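Sulfatase (Bacteroides fragilis CAG:558, PDB 6USS) probably hydrolyses aryl sulfate esters, as a calcium-binding member of the sulfatase family from a human gut bacterium. Local coordinates at residues 156-161 / 389-394; 202-207 / 219-224; 447-452 / 480-485. The protein carries 1 engineered substitution. All coordinates share one frame; numbering follows the deposited sequence.

Followed from the N terminus, the chain meets contact 1 first, at the end of helix 149-155 and the start of strand 159-164. The partner, residues 389-394, comes more than 220 residues later, so this contact closes a long loop through much of the sulfatase fold and joins the C-terminal ends of two helices. Nested inside it, contact 2 closes a short loop of 11 residues without helix or strand, between strand 185-187 and helix 231-247. Contact 3 follows in series, closing 27 residues that include strand 460-464 and fixing helix 480-496 to the small antiparallel sheet. Contacts 2 and 3, centres about 49 Å apart, lie on opposite sides of the chain's centre.

Contact 1: residues 156-161 / 389-394; sequences NGYHTI and EMAQVK
Tyr158 and Ala391 form the tight half of this contact. The phenol end of the tyrosine leans obliquely on the alanine: OH of Tyr158 lies 3.3 Å from both CA and CB of Ala391, and the methyl also meets the ring at CE1 of Tyr158, 3.5 Å away. The hydroxyl is not left without a polar partner, because it hydrogen-bonds to the backbone O of Pro34, a bond that probably limits the movement of the phenol end. Both side chains also touch Leu153 of helix 149-155.

The segments resemble each other in that each leaves the C-terminal end of a helix through a Schellman motif. Gly157, with positive phi, is the C-prime residue that ends helix 149-155, and Tyr158 N bonds back to Leu153 O; Gln392, also with positive phi, follows helix 383-390, its N 3.0 Å from Glu389 O. Just past Gly157 the chain enters strand 159-164 of the large mixed sheet, whereas Val393 centres an inverse gamma turn.

The other half is more open. Asn156, partly exposed, and buried Val393 approach at a slant, with CG1 of Val393 3.4 Å from ND2 and 3.7 Å from OD1 of Asn156. The methyl therefore lies over the face of the amide. Val393 puts CG1 there by holding it opposite the backbone N (chi1 -172°). Asn156 ND2 hydrogen-bonds to Ile152 O, one helical turn back. Farther out, Gln392 and Lys394 are exposed, and Gln392 touches Arg33.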
# COMPACT_ATOMS: atom_id res chain seq x y z
N ASN A 156 1.20 -13.32 -3.84
CA ASN A 156 0.63 -14.55 -4.37
C ASN A 156 -0.83 -14.39 -4.78
O ASN A 156 -1.50 -15.40 -5.02
CB ASN A 156 0.75 -15.68 -3.35
CG ASN A 156 2.11 -16.34 -3.39
OD1 ASN A 156 2.30 -17.34 -4.08
ND2 ASN A 156 3.06 -15.78 -2.65
N GLY A 157 -1.35 -13.16 -4.86
CA GLY A 157 -2.66 -12.91 -5.43
C GLY A 157 -3.75 -12.53 -4.46
O GLY A 157 -4.88 -12.29 -4.89
N TYR A 158 -3.47 -12.43 -3.17
CA TYR A 158 -4.50 -12.04 -2.22
C TYR A 158 -4.70 -10.53 -2.20
O TYR A 158 -3.76 -9.76 -2.42
CB TYR A 158 -4.16 -12.54 -0.82
CG TYR A 158 -4.65 -13.94 -0.57
CD1 TYR A 158 -4.01 -15.04 -1.16
CD2 TYR A 158 -5.75 -14.18 0.26
CE1 TYR A 158 -4.45 -16.33 -0.94
CE2 TYR A 158 -6.19 -15.47 0.49
CZ TYR A 158 -5.55 -16.54 -0.11
OH TYR A 158 -6.00 -17.83 0.12
N HIS A 159 -5.94 -10.11 -1.97
CA HIS A 159 -6.26 -8.72 -1.66
C HIS A 159 -6.18 -8.57 -0.14
O HIS A 159 -6.97 -9.18 0.58
CB HIS A 159 -7.64 -8.33 -2.19
CG HIS A 159 -8.08 -6.96 -1.79
ND1 HIS A 159 -7.39 -5.81 -2.15
CD2 HIS A 159 -9.14 -6.54 -1.05
CE1 HIS A 159 -8.02 -4.75 -1.67
NE2 HIS A 159 -9.08 -5.16 -1.00
N THR A 160 -5.22 -7.78 0.34
CA THR A 160 -4.86 -7.76 1.76
C THR A 160 -5.41 -6.51 2.43
O THR A 160 -5.18 -5.39 1.95
CB THR A 160 -3.35 -7.81 1.92
OG1 THR A 160 -2.76 -6.77 1.15
CG2 THR A 160 -2.82 -9.13 1.41
N ILE A 161 -6.13 -6.69 3.53
CA ILE A 161 -6.80 -5.61 4.24
C ILE A 161 -6.35 -5.63 5.69
O ILE A 161 -6.43 -6.67 6.35
CB ILE A 161 -8.33 -5.74 4.18
CG1 ILE A 161 -8.82 -5.86 2.75
CG2 ILE A 161 -9.00 -4.58 4.91
CD1 ILE A 161 -10.24 -6.33 2.65
N GLU A 389 0.05 -21.53 4.39
CA GLU A 389 -0.37 -22.86 3.94
C GLU A 389 -1.87 -22.90 3.69
O GLU A 389 -2.32 -23.55 2.74
CB GLU A 389 0.03 -23.91 4.98
CG GLU A 389 -0.50 -25.32 4.69
CD GLU A 389 0.16 -26.39 5.57
OE1 GLU A 389 1.05 -26.04 6.39
OE2 GLU A 389 -0.20 -27.58 5.43
N MET A 390 -2.65 -22.22 4.52
CA MET A 390 -4.08 -22.12 4.27
C MET A 390 -4.33 -21.47 2.93
O MET A 390 -5.27 -21.83 2.21
CB MET A 390 -4.77 -21.33 5.37
CG MET A 390 -4.99 -22.07 6.66
SD MET A 390 -5.28 -20.86 7.96
CE MET A 390 -5.84 -21.85 9.32
N ALA A 391 -3.50 -20.49 2.58
CA ALA A 391 -3.62 -19.76 1.32
C ALA A 391 -2.99 -20.51 0.15
O ALA A 391 -2.99 -19.99 -0.98
CB ALA A 391 -2.99 -18.37 1.47
N GLN A 392 -2.48 -21.72 0.39
CA GLN A 392 -1.90 -22.55 -0.65
C GLN A 392 -0.72 -21.85 -1.32
O GLN A 392 -0.50 -21.99 -2.52
CB GLN A 392 -2.95 -22.97 -1.69
CG GLN A 392 -4.18 -23.60 -1.08
CD GLN A 392 -5.25 -23.84 -2.12
OE1 GLN A 392 -4.97 -23.88 -3.32
NE2 GLN A 392 -6.49 -23.99 -1.67
N VAL A 393 -0.00 -21.06 -0.53
CA VAL A 393 1.29 -20.55 -0.95
C VAL A 393 2.30 -21.68 -0.76
O VAL A 393 2.99 -21.75 0.26
CB VAL A 393 1.67 -19.28 -0.16
CG1 VAL A 393 2.94 -18.63 -0.72
CG2 VAL A 393 0.52 -18.29 -0.20
N LYS A 394 2.38 -22.58 -1.74
CA LYS A 394 3.13 -23.82 -1.54
C LYS A 394 4.63 -23.59 -1.50
O LYS A 394 5.35 -24.45 -1.00
CB LYS A 394 2.74 -24.87 -2.60
CG LYS A 394 1.27 -25.33 -2.43
CD LYS A 394 0.62 -25.96 -3.66
CE LYS A 394 -0.59 -26.85 -3.29
NZ LYS A 394 -1.04 -26.81 -1.84

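Contact 2: residues 202-207 / 219-224; sequences NNYGNR and PGLDKY
Tyr204 reaches across to two residues of the facing segment, Leu221 and Tyr224. With CG held anti to its carbonyl carbon (chi1 -46°), it sends its ring toward residues 219-224. Its CE2 comes 3.8 Å from CB of Leu221, the two side chains crossing at about a right angle. Farther along, OH of Tyr204 is 3.5 Å from CB of Tyr224, and that methylene sits at the edge of the Tyr204 ring, near its plane. Both tyrosines have their polar tips anchored elsewhere, Tyr204 OH on Thr229 O and Tyr224 OH on Glu238 of helix 231-247; Tyr204 also rests on Val231 and Ala234 of that helix, and Tyr224 on Leu237.

The next shell sets the backbones. The 3-10 segment 222-224, with Tyr224 N 3.0 Å from Leu221 O, places both CB atoms on the side of the Tyr204 ring. Within residues 202-207, the side-chain amides of Asn203 and Asn206 each donate to the other's backbone carbonyl: ND2 of Asn206 is 2.9 Å from O of Asn203, nearly in line with the C=O. Asn203 O also accepts from Asn206 N, and Asn206 ND2 reaches Val218 O.

Asn203, Tyr204 and Gly205 all have positive phi, and residues 203-206 form a type I' turn within a long strand-to-helix loop of the alpha/beta sulfatase fold.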
# COMPACT_ATOMS: atom_id res chain seq x y z
N ASN A 202 -15.46 11.74 21.60
CA ASN A 202 -14.14 12.28 21.88
C ASN A 202 -13.22 12.22 20.66
O ASN A 202 -12.01 12.38 20.81
CB ASN A 202 -13.49 11.56 23.06
CG ASN A 202 -14.22 11.81 24.37
OD1 ASN A 202 -14.93 12.80 24.52
ND2 ASN A 202 -14.04 10.91 25.32
N ASN A 203 -13.77 12.00 19.47
CA ASN A 203 -12.99 11.90 18.24
C ASN A 203 -11.92 10.82 18.32
O ASN A 203 -10.90 10.91 17.62
CB ASN A 203 -12.33 13.23 17.85
CG ASN A 203 -13.31 14.39 17.80
OD1 ASN A 203 -14.50 14.21 17.54
ND2 ASN A 203 -12.80 15.59 18.04
N TYR A 204 -12.12 9.83 19.19
CA TYR A 204 -11.12 8.79 19.47
C TYR A 204 -9.77 9.39 19.86
O TYR A 204 -8.72 8.77 19.64
CB TYR A 204 -10.97 7.83 18.29
CG TYR A 204 -12.31 7.40 17.75
CD1 TYR A 204 -13.19 6.68 18.55
CD2 TYR A 204 -12.71 7.74 16.46
CE1 TYR A 204 -14.44 6.30 18.08
CE2 TYR A 204 -13.97 7.35 15.97
CZ TYR A 204 -14.83 6.64 16.79
OH TYR A 204 -16.07 6.27 16.34
N GLY A 205 -9.78 10.60 20.42
CA GLY A 205 -8.56 11.27 20.84
C GLY A 205 -8.07 12.38 19.93
O GLY A 205 -7.20 13.15 20.35
N ASN A 206 -8.60 12.52 18.72
CA ASN A 206 -8.06 13.52 17.81
C ASN A 206 -8.47 14.92 18.23
O ASN A 206 -9.65 15.18 18.49
CB ASN A 206 -8.52 13.24 16.38
CG ASN A 206 -7.90 11.99 15.80
OD1 ASN A 206 -6.80 12.04 15.24
ND2 ASN A 206 -8.60 10.87 15.93
N ARG A 207 -7.50 15.83 18.30
CA ARG A 207 -7.80 17.22 18.57
C ARG A 207 -8.27 17.91 17.30
O ARG A 207 -7.92 17.51 16.19
CB ARG A 207 -6.57 17.95 19.14
CG ARG A 207 -6.07 17.38 20.45
CD ARG A 207 -5.40 18.44 21.30
NE ARG A 207 -6.25 18.87 22.41
CZ ARG A 207 -6.75 20.09 22.55
NH1 ARG A 207 -6.48 21.04 21.65
NH2 ARG A 207 -7.52 20.37 23.59
N PRO A 219 -6.50 7.15 13.86
CA PRO A 219 -6.67 7.80 12.55
C PRO A 219 -7.64 7.01 11.69
O PRO A 219 -8.03 5.88 12.00
CB PRO A 219 -5.24 7.77 11.98
CG PRO A 219 -4.63 6.53 12.58
CD PRO A 219 -5.32 6.26 13.90
N GLY A 220 -8.07 7.64 10.59
CA GLY A 220 -8.85 6.94 9.61
C GLY A 220 -10.33 6.80 9.89
O GLY A 220 -11.01 6.05 9.19
N LEU A 221 -10.87 7.50 10.90
CA LEU A 221 -12.29 7.38 11.25
C LEU A 221 -12.92 8.76 11.40
O LEU A 221 -13.80 8.97 12.26
CB LEU A 221 -12.46 6.56 12.52
CG LEU A 221 -11.87 5.15 12.45
CD1 LEU A 221 -11.88 4.51 13.83
CD2 LEU A 221 -12.61 4.28 11.42
N ASP A 222 -12.48 9.71 10.58
CA ASP A 222 -12.86 11.11 10.76
C ASP A 222 -14.38 11.29 10.63
O ASP A 222 -14.97 12.09 11.36
CB ASP A 222 -12.10 11.99 9.76
CG ASP A 222 -10.57 12.05 10.03
OD1 ASP A 222 -9.98 11.11 10.61
OD2 ASP A 222 -9.95 13.05 9.62
N LYS A 223 -15.03 10.53 9.74
CA LYS A 223 -16.47 10.72 9.56
C LYS A 223 -17.29 10.24 10.75
O LYS A 223 -18.50 10.50 10.78
CB LYS A 223 -16.95 10.02 8.28
CG LYS A 223 -16.91 8.48 8.32
CD LYS A 223 -17.68 7.86 7.14
CE LYS A 223 -16.99 6.61 6.56
NZ LYS A 223 -15.86 6.84 5.57
N TYR A 224 -16.70 9.54 11.72
CA TYR A 224 -17.44 9.13 12.91
C TYR A 224 -17.26 10.11 14.06
O TYR A 224 -17.87 9.91 15.12
CB TYR A 224 -17.02 7.73 13.35
CG TYR A 224 -17.25 6.67 12.30
CD1 TYR A 224 -18.49 6.05 12.17
CD2 TYR A 224 -16.24 6.29 11.43
CE1 TYR A 224 -18.71 5.09 11.20
CE2 TYR A 224 -16.45 5.33 10.45
CZ TYR A 224 -17.70 4.73 10.34
OH TYR A 224 -17.94 3.78 9.38

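Contact 3: residues 447-452 / 480-485; sequences GDWKLI and PDIVKH
The indole of Trp449 receives the CD1 methyl of Ile482 on one face, and the ring of His479 meets it with the planes at about 55°. CD1 of Ile482 is 3.8 Å from the centroid of the five-membered ring of Trp449, 23° off its normal, a CH-pi contact over the face, shifted from the centre of that ring toward CE2. The nearest ring atom is CE2 of Trp449, 3.5 Å from Ile482 CD1, at the fusion of the two rings. Ile482 extends its longer branch fully, CD1 anti to CA (chi2 180°), and this delivers the methyl from the helix, the two side chains crossing at about a right angle.

Two residues along the strand, CD2 of Leu451 comes only to van der Waals distance of O of Val483 (4.0 Å); the polar partner of that oxygen outside the segments is Ser487 OG. Leu486, one turn on, touches both Trp449 and Leu451. Helix 480-496 therefore lies against the four-stranded antiparallel sheet through alternate residues of strand 449-454.

No hydrogen bond or salt bridge joins the two segments, so the attachment rests on van der Waals packing, burial of apolar surface and one CH-pi contact, none of which is strongly directional.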
# COMPACT_ATOMS: atom_id res chain seq x y z
N GLY A 447 6.62 -30.27 26.72
CA GLY A 447 5.80 -31.31 27.35
C GLY A 447 4.97 -30.71 28.47
O GLY A 447 4.34 -29.65 28.31
N ASP A 448 4.97 -31.37 29.61
CA ASP A 448 4.19 -30.94 30.75
C ASP A 448 4.89 -29.86 31.55
O ASP A 448 4.32 -29.37 32.53
CB ASP A 448 3.90 -32.12 31.67
CG ASP A 448 3.08 -33.20 31.00
OD1 ASP A 448 2.48 -32.92 29.93
OD2 ASP A 448 3.04 -34.33 31.55
N TRP A 449 6.11 -29.51 31.18
CA TRP A 449 7.00 -28.78 32.07
C TRP A 449 7.28 -27.40 31.53
O TRP A 449 7.50 -27.22 30.33
CB TRP A 449 8.30 -29.55 32.28
CG TRP A 449 8.10 -30.80 33.09
CD1 TRP A 449 8.10 -32.08 32.62
CD2 TRP A 449 7.85 -30.88 34.50
NE1 TRP A 449 7.87 -32.96 33.66
CE2 TRP A 449 7.71 -32.25 34.82
CE3 TRP A 449 7.74 -29.94 35.52
CZ2 TRP A 449 7.47 -32.69 36.12
CZ3 TRP A 449 7.49 -30.39 36.82
CH2 TRP A 449 7.37 -31.75 37.11
N LYS A 450 7.23 -26.42 32.43
CA LYS A 450 7.47 -25.02 32.10
C LYS A 450 8.52 -24.50 33.06
O LYS A 450 8.37 -24.64 34.28
CB LYS A 450 6.18 -24.22 32.21
CG LYS A 450 6.30 -22.74 31.87
CD LYS A 450 4.94 -22.09 32.00
CE LYS A 450 4.98 -20.65 31.54
NZ LYS A 450 3.69 -19.93 31.76
N LEU A 451 9.59 -23.92 32.52
CA LEU A 451 10.67 -23.36 33.33
C LEU A 451 10.75 -21.86 33.08
O LEU A 451 10.92 -21.42 31.94
CB LEU A 451 12.01 -24.02 33.03
CG LEU A 451 13.18 -23.24 33.66
CD1 LEU A 451 13.15 -23.39 35.17
CD2 LEU A 451 14.54 -23.67 33.10
N ILE A 452 10.62 -21.08 34.16
CA ILE A 452 10.78 -19.63 34.12
C ILE A 452 12.05 -19.27 34.87
O ILE A 452 12.26 -19.71 36.02
CB ILE A 452 9.56 -18.90 34.72
CG1 ILE A 452 8.27 -19.32 34.01
CG2 ILE A 452 9.75 -17.40 34.65
CD1 ILE A 452 7.02 -18.92 34.76
N PRO A 480 15.48 -31.49 40.20
CA PRO A 480 16.70 -30.78 39.77
C PRO A 480 17.18 -31.25 38.41
O PRO A 480 17.72 -30.45 37.64
CB PRO A 480 17.70 -31.11 40.89
CG PRO A 480 17.20 -32.44 41.46
CD PRO A 480 15.72 -32.42 41.33
N ASP A 481 17.00 -32.54 38.12
CA ASP A 481 17.28 -33.09 36.79
C ASP A 481 16.62 -32.24 35.71
O ASP A 481 17.26 -31.83 34.73
CB ASP A 481 16.80 -34.56 36.72
CG ASP A 481 15.42 -34.82 37.46
OD1 ASP A 481 15.19 -34.30 38.58
OD2 ASP A 481 14.56 -35.59 36.92
N ILE A 482 15.33 -31.94 35.89
CA ILE A 482 14.57 -31.22 34.87
C ILE A 482 15.09 -29.79 34.73
O ILE A 482 15.36 -29.32 33.61
CB ILE A 482 13.09 -31.22 35.23
CG1 ILE A 482 12.55 -32.66 35.21
CG2 ILE A 482 12.33 -30.31 34.29
CD1 ILE A 482 11.08 -32.78 35.54
N VAL A 483 15.22 -29.09 35.86
CA VAL A 483 15.62 -27.68 35.86
C VAL A 483 16.89 -27.49 35.04
O VAL A 483 17.00 -26.58 34.22
CB VAL A 483 15.78 -27.18 37.30
CG1 VAL A 483 16.34 -25.77 37.32
CG2 VAL A 483 14.44 -27.22 38.04
N LYS A 484 17.85 -28.39 35.22
CA LYS A 484 19.11 -28.25 34.50
C LYS A 484 18.93 -28.47 33.00
O LYS A 484 19.42 -27.67 32.19
CB LYS A 484 20.17 -29.20 35.07
CG LYS A 484 21.58 -28.91 34.55
CD LYS A 484 22.56 -30.00 34.93
CE LYS A 484 22.12 -31.34 34.36
NZ LYS A 484 23.23 -32.32 34.35
N HIS A 485 18.22 -29.54 32.62
CA HIS A 485 18.05 -29.82 31.20
C HIS A 485 17.28 -28.70 30.51
O HIS A 485 17.70 -28.19 29.45
CB HIS A 485 17.36 -31.17 30.99
CG HIS A 485 18.14 -32.35 31.50
ND1 HIS A 485 17.54 -33.52 31.91
CD2 HIS A 485 19.47 -32.54 31.67
CE1 HIS A 485 18.46 -34.38 32.30
NE2 HIS A 485 19.64 -33.81 32.17